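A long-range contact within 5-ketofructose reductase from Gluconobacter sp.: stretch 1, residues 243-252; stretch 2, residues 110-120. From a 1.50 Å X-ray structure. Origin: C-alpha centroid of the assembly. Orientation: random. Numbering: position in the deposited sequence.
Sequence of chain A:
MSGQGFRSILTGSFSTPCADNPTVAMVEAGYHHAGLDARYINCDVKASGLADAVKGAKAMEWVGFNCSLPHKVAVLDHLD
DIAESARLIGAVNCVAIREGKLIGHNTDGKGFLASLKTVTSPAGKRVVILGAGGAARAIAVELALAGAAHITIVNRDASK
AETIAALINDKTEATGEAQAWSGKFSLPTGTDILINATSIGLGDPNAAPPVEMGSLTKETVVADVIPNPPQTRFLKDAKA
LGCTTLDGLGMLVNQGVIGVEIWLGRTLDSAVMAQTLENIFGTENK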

ATOM      1  N   CYS A 243      -0.114  22.785 -37.674  1.00 19.34           N
ATOM      2  CA  CYS A 243      -0.920  22.900 -36.455  1.00 19.04           C
ATOM      3  C   CYS A 243      -0.147  22.682 -35.160  1.00 18.11           C
ATOM      4  O   CYS A 243       0.781  21.861 -35.097  1.00 19.59           O
ATOM      5  CB  CYS A 243      -2.081  21.899 -36.509  1.00 17.82           C
ATOM      6  SG  CYS A 243      -3.243  22.231 -37.849  1.00 18.90           S
ATOM      7  N   THR A 244      -0.560  23.412 -34.126  1.00 17.44           N
ATOM      8  CA  THR A 244      -0.094  23.166 -32.767  1.00 16.80           C
ATOM      9  C   THR A 244      -0.798  21.906 -32.286  1.00 16.38           C
ATOM     10  O   THR A 244      -2.023  21.813 -32.399  1.00 16.53           O
ATOM     11  CB  THR A 244      -0.439  24.351 -31.857  1.00 18.00           C
ATOM     12  OG1 THR A 244       0.297  25.495 -32.286  1.00 20.23           O
ATOM     13  CG2 THR A 244      -0.071  24.062 -30.394  1.00 17.70           C
ATOM     14  N   THR A 245      -0.020  20.946 -31.785  1.00 14.92           N
ATOM     15  CA  THR A 245      -0.561  19.650 -31.312  1.00 14.98           C
ATOM     16  C   THR A 245      -0.339  19.368 -29.825  1.00 15.10           C
ATOM     17  O   THR A 245       0.657  19.792 -29.228  1.00 15.94           O
ATOM     18  CB  THR A 245       0.013  18.462 -32.104  1.00 14.57           C
ATOM     19  OG1 THR A 245       1.441  18.419 -31.943  1.00 16.88           O
ATOM     20  CG2 THR A 245      -0.324  18.567 -33.609  1.00 14.82           C
ATOM     21  N   LEU A 246      -1.282  18.623 -29.244  1.00 13.49           N
ATOM     22  CA  LEU A 246      -1.202  18.192 -27.859  1.00 14.41           C
ATOM     23  C   LEU A 246      -1.402  16.706 -27.742  1.00 13.92           C
ATOM     24  O   LEU A 246      -2.443  16.178 -28.115  1.00 14.05           O
ATOM     25  CB  LEU A 246      -2.237  18.934 -27.002  1.00 15.50           C
ATOM     26  CG  LEU A 246      -2.122  20.460 -27.090  1.00 15.69           C
ATOM     27  CD1 LEU A 246      -3.380  21.134 -26.576  1.00 16.32           C
ATOM     28  CD2 LEU A 246      -0.901  20.935 -26.339  1.00 16.75           C
ATOM     29  N   ASP A 247      -0.419  16.029 -27.165  1.00 14.25           N
ATOM     30  CA  ASP A 247      -0.444  14.579 -27.095  1.00 14.73           C
ATOM     31  C   ASP A 247      -1.049  13.993 -25.809  1.00 13.81           C
ATOM     32  O   ASP A 247      -1.115  14.648 -24.750  1.00 12.82           O
ATOM     33  CB  ASP A 247       0.961  14.034 -27.350  1.00 16.02           C
ATOM     34  CG  ASP A 247       1.863  14.211 -26.164  1.00 17.15           C
ATOM     35  OD1 ASP A 247       1.824  13.344 -25.258  1.00 17.30           O
ATOM     36  OD2 ASP A 247       2.617  15.200 -26.138  1.00 20.34           O
ATOM     37  N   GLY A 248      -1.492  12.749 -25.922  1.00 13.46           N
ATOM     38  CA  GLY A 248      -2.248  12.103 -24.855  1.00 12.75           C
ATOM     39  C   GLY A 248      -1.404  11.668 -23.692  1.00 12.87           C
ATOM     40  O   GLY A 248      -1.916  11.472 -22.595  1.00 12.99           O
ATOM     41  N   LEU A 249      -0.102  11.493 -23.927  1.00 12.03           N
ATOM     42  CA  LEU A 249       0.819  11.112 -22.837  1.00 12.03           C
ATOM     43  C   LEU A 249       0.967  12.308 -21.902  1.00 12.60           C
ATOM     44  O   LEU A 249       0.835  12.153 -20.685  1.00 12.80           O
ATOM     45  CB  LEU A 249       2.146  10.598 -23.424  1.00 12.98           C
ATOM     46  CG  LEU A 249       3.218  10.006 -22.509  1.00 14.07           C
ATOM     47  CD1 LEU A 249       4.168   9.159 -23.342  1.00 15.25           C
ATOM     48  CD2 LEU A 249       4.021  11.066 -21.792  1.00 15.34           C
ATOM     49  N   GLY A 250       1.166  13.503 -22.465  1.00 12.02           N
ATOM     50  CA  GLY A 250       1.184  14.722 -21.658  1.00 11.72           C
ATOM     51  C   GLY A 250      -0.091  14.882 -20.832  1.00 11.67           C
ATOM     52  O   GLY A 250      -0.081  15.388 -19.708  1.00 11.41           O
ATOM     53  N   MET A 251      -1.218  14.479 -21.410  1.00 12.07           N
ATOM     54  CA  MET A 251      -2.503  14.621 -20.714  1.00 12.67           C
ATOM     55  C   MET A 251      -2.592  13.678 -19.519  1.00 13.02           C
ATOM     56  O   MET A 251      -3.061  14.062 -18.436  1.00 12.47           O
ATOM     57  CB  MET A 251      -3.661  14.359 -21.673  1.00 12.53           C
ATOM     58  CG  MET A 251      -3.789  15.344 -22.800  1.00 13.16           C
ATOM     59  SD  MET A 251      -5.242  14.911 -23.778  1.00 14.52           S
ATOM     60  CE  MET A 251      -4.808  15.668 -25.348  1.00 14.38           C
ATOM     61  N   LEU A 252      -2.140  12.442 -19.707  1.00 12.65           N
ATOM     62  CA  LEU A 252      -2.044  11.499 -18.604  1.00 12.90           C
ATOM     63  C   LEU A 252      -1.126  12.018 -17.496  1.00 12.27           C
ATOM     64  O   LEU A 252      -1.462  11.926 -16.316  1.00 12.04           O
ATOM     65  CB  LEU A 252      -1.535  10.158 -19.120  1.00 14.53           C
ATOM     66  CG  LEU A 252      -2.485   9.035 -19.496  1.00 17.38           C
ATOM     67  CD1 LEU A 252      -1.630   7.802 -19.731  1.00 18.32           C
ATOM     68  CD2 LEU A 252      -3.540   8.771 -18.429  1.00 18.57           C
TER
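Stretch 2, residues 110-120: KGFLASLKTVT

Stretch 2 is a helix from Lys-110 that runs at least to Leu-116, its last turn leading into the loop that carries Val-119 and Thr-120. It lies across a stretch 1 that changes form midway: Thr-245 and Leu-246 are strand, Asp-247 is the N-cap, and a helix begins at Gly-248. Asp-247 OD1 accepts from Gly-250 N at 2.9 Å and so caps that helix. The two helix axes approach to 8.1 Å, with 113° between their N-to-C directions, so the helices cross steeply. The chain order is reversed: the start of stretch 2 meets the end of stretch 1, with Gly-111 against Met-251 (CA to CA 4.4 Å), while Val-119 lies by Thr-244 (CA to CA 8.0 Å).

The tight end depends on a glycine. Gly-111 CA sits 3.4 Å from Met-251 O in a CA-H...O contact, and a CB there would clash with that same oxygen. The Met-251 side chain (m, t, t) is extended and places SD 3.7 Å from Phe-112 CB; its CE meets the edge of the Phe-112 ring.

Ser-115 points toward stretch 1 at the middle of the contact. Its OG lies 3.6 Å from Met-251 CG and 3.9 Å from Gly-250 C, and a water joins the stretches, 2.6 Å from Ser-115 OG and donating to Asp-247 O at 2.7 Å.

Leu-246 is the apolar plug at the other end. Its CD1 packs 3.8 Å from Leu-116 CA and 4.0 Å from Val-119 CG2, while CD2 rests 3.7 Å from Ser-115 O. That carbonyl is already occupied by Thr-118 OG1, which donates to it at 2.6 Å. Farther out, Thr-244 CG2 touches Val-119 CG1 at 3.7 Å. With no direct hydrogen bond between the stretches, the rule here is shape: close backbones at glycine, leucine filling the wider end.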

ATOM      1  N   LYS A 110      -9.561  16.891 -17.137  1.00 14.30           N
ATOM      2  CA  LYS A 110      -8.680  17.960 -16.618  1.00 14.07           C
ATOM      3  C   LYS A 110      -7.248  17.857 -17.141  1.00 14.20           C
ATOM      4  O   LYS A 110      -6.592  18.892 -17.248  1.00 13.07           O
ATOM      5  CB  LYS A 110      -8.660  17.957 -15.079  1.00 15.23           C
ATOM      6  CG  LYS A 110      -9.975  18.373 -14.437  1.00 17.18           C
ATOM      7  CD  LYS A 110      -9.859  18.538 -12.921  1.00 19.14           C
ATOM      8  CE  LYS A 110     -11.210  18.792 -12.234  1.00 21.81           C
ATOM      9  NZ  LYS A 110     -11.930  19.997 -12.733  1.00 23.68           N
ATOM     10  N   GLY A 111      -6.763  16.642 -17.442  1.00 13.03           N
ATOM     11  CA  GLY A 111      -5.430  16.480 -18.042  1.00 13.59           C
ATOM     12  C   GLY A 111      -5.398  17.196 -19.377  1.00 13.89           C
ATOM     13  O   GLY A 111      -4.469  17.932 -19.673  1.00 13.52           O
ATOM     14  N   PHE A 112      -6.440  16.996 -20.170  1.00 13.91           N
ATOM     15  CA  PHE A 112      -6.560  17.663 -21.458  1.00 13.34           C
ATOM     16  C   PHE A 112      -6.622  19.184 -21.288  1.00 13.69           C
ATOM     17  O   PHE A 112      -5.916  19.909 -21.999  1.00 13.86           O
ATOM     18  CB  PHE A 112      -7.802  17.174 -22.235  1.00 14.47           C
ATOM     19  CG  PHE A 112      -8.227  18.134 -23.296  1.00 14.38           C
ATOM     20  CD1 PHE A 112      -7.497  18.233 -24.488  1.00 15.15           C
ATOM     21  CD2 PHE A 112      -9.277  19.033 -23.069  1.00 15.31           C
ATOM     22  CE1 PHE A 112      -7.852  19.163 -25.466  1.00 15.46           C
ATOM     23  CE2 PHE A 112      -9.619  19.976 -24.021  1.00 16.75           C
ATOM     24  CZ  PHE A 112      -8.910  20.051 -25.213  1.00 16.34           C
ATOM     25  N   LEU A 113      -7.476  19.661 -20.385  1.00 13.35           N
ATOM     26  CA  LEU A 113      -7.598  21.080 -20.118  1.00 13.98           C
ATOM     27  C   LEU A 113      -6.278  21.719 -19.704  1.00 13.49           C
ATOM     28  O   LEU A 113      -5.934  22.783 -20.215  1.00 14.55           O
ATOM     29  CB  LEU A 113      -8.742  21.360 -19.147  1.00 15.57           C
ATOM     30  CG  LEU A 113      -9.270  22.776 -19.068  1.00 18.02           C
ATOM     31  CD1 LEU A 113     -10.024  23.128 -20.353  1.00 19.17           C
ATOM     32  CD2 LEU A 113     -10.180  22.983 -17.862  1.00 17.17           C
ATOM     33  N   ALA A 114      -5.507  21.057 -18.834  1.00 13.74           N
ATOM     34  CA  ALA A 114      -4.180  21.569 -18.475  1.00 13.95           C
ATOM     35  C   ALA A 114      -3.256  21.616 -19.689  1.00 13.87           C
ATOM     36  O   ALA A 114      -2.568  22.609 -19.905  1.00 14.42           O
ATOM     37  CB  ALA A 114      -3.561  20.741 -17.365  1.00 13.63           C
ATOM     38  N   SER A 115      -3.240  20.565 -20.507  1.00 13.80           N
ATOM     39  CA  SER A 115      -2.456  20.606 -21.748  1.00 13.46           C
ATOM     40  C   SER A 115      -2.887  21.771 -22.653  1.00 13.84           C
ATOM     41  O   SER A 115      -2.040  22.502 -23.187  1.00 15.23           O
ATOM     42  CB  SER A 115      -2.583  19.290 -22.506  1.00 13.77           C
ATOM     43  OG  SER A 115      -1.892  18.226 -21.824  1.00 13.80           O
ATOM     44  N   LEU A 116      -4.209  21.942 -22.802  1.00 14.19           N
ATOM     45  CA  LEU A 116      -4.779  23.010 -23.643  1.00 14.87           C
ATOM     46  C   LEU A 116      -4.291  24.383 -23.185  1.00 15.89           C
ATOM     47  O   LEU A 116      -3.849  25.198 -24.006  1.00 15.57           O
ATOM     48  CB  LEU A 116      -6.318  22.965 -23.641  1.00 15.21           C
ATOM     49  CG  LEU A 116      -6.953  23.971 -24.619  1.00 15.04           C
ATOM     50  CD1 LEU A 116      -6.620  23.653 -26.071  1.00 15.81           C
ATOM     51  CD2 LEU A 116      -8.451  24.093 -24.390  1.00 15.82           C
ATOM     52  N   LYS A 117      -4.346  24.608 -21.875  1.00 16.36           N
ATOM     53  CA  LYS A 117      -3.990  25.893 -21.281  1.00 17.07           C
ATOM     54  C   LYS A 117      -2.532  26.306 -21.518  1.00 17.72           C
ATOM     55  O   LYS A 117      -2.213  27.504 -21.442  1.00 18.72           O
ATOM     56  CB  LYS A 117      -4.361  25.911 -19.804  1.00 17.47           C
ATOM     57  CG  LYS A 117      -5.860  26.115 -19.609  1.00 19.55           C
ATOM     58  CD  LYS A 117      -6.313  25.976 -18.171  1.00 22.32           C
ATOM     59  CE  LYS A 117      -7.738  26.454 -17.994  1.00 25.64           C
ATOM     60  NZ  LYS A 117      -8.110  26.513 -16.552  1.00 27.78           N
ATOM     61  N   THR A 118      -1.662  25.347 -21.845  1.00 18.16           N
ATOM     62  CA  THR A 118      -0.282  25.698 -22.249  1.00 19.78           C
ATOM     63  C   THR A 118      -0.221  26.413 -23.594  1.00 19.88           C
ATOM     64  O   THR A 118       0.806  27.030 -23.921  1.00 20.35           O
ATOM     65  CB  THR A 118       0.696  24.491 -22.290  1.00 19.71           C
ATOM     66  OG1 THR A 118       0.302  23.578 -23.308  1.00 21.27           O
ATOM     67  CG2 THR A 118       0.755  23.765 -20.948  1.00 19.97           C
ATOM     68  N   VAL A 119      -1.274  26.301 -24.401  1.00 19.48           N
ATOM     69  CA  VAL A 119      -1.239  26.906 -25.744  1.00 20.42           C
ATOM     70  C   VAL A 119      -2.279  28.004 -25.971  1.00 21.44           C
ATOM     71  O   VAL A 119      -2.034  28.926 -26.749  1.00 22.96           O
ATOM     72  CB  VAL A 119      -1.247  25.852 -26.882  1.00 21.23           C
ATOM     73  CG1 VAL A 119      -0.003  24.967 -26.795  1.00 21.20           C
ATOM     74  CG2 VAL A 119      -2.510  25.001 -26.870  1.00 20.81           C
ATOM     75  N   THR A 120      -3.434  27.880 -25.321  1.00 21.10           N
ATOM     76  CA  THR A 120      -4.534  28.833 -25.486  1.00 23.76           C
ATOM     77  C   THR A 120      -5.581  28.664 -24.379  1.00 23.59           C
ATOM     78  O   THR A 120      -5.569  27.660 -23.641  1.00 23.37           O
ATOM     79  CB  THR A 120      -5.162  28.742 -26.911  1.00 25.97           C
ATOM     80  OG1 THR A 120      -6.245  29.669 -27.024  1.00 28.34           O
ATOM     81  CG2 THR A 120      -5.642  27.322 -27.245  1.00 26.98           C
TER
HETATM   82  O   HOH W   1      -0.415  17.066 -23.686  1.00 18.84           O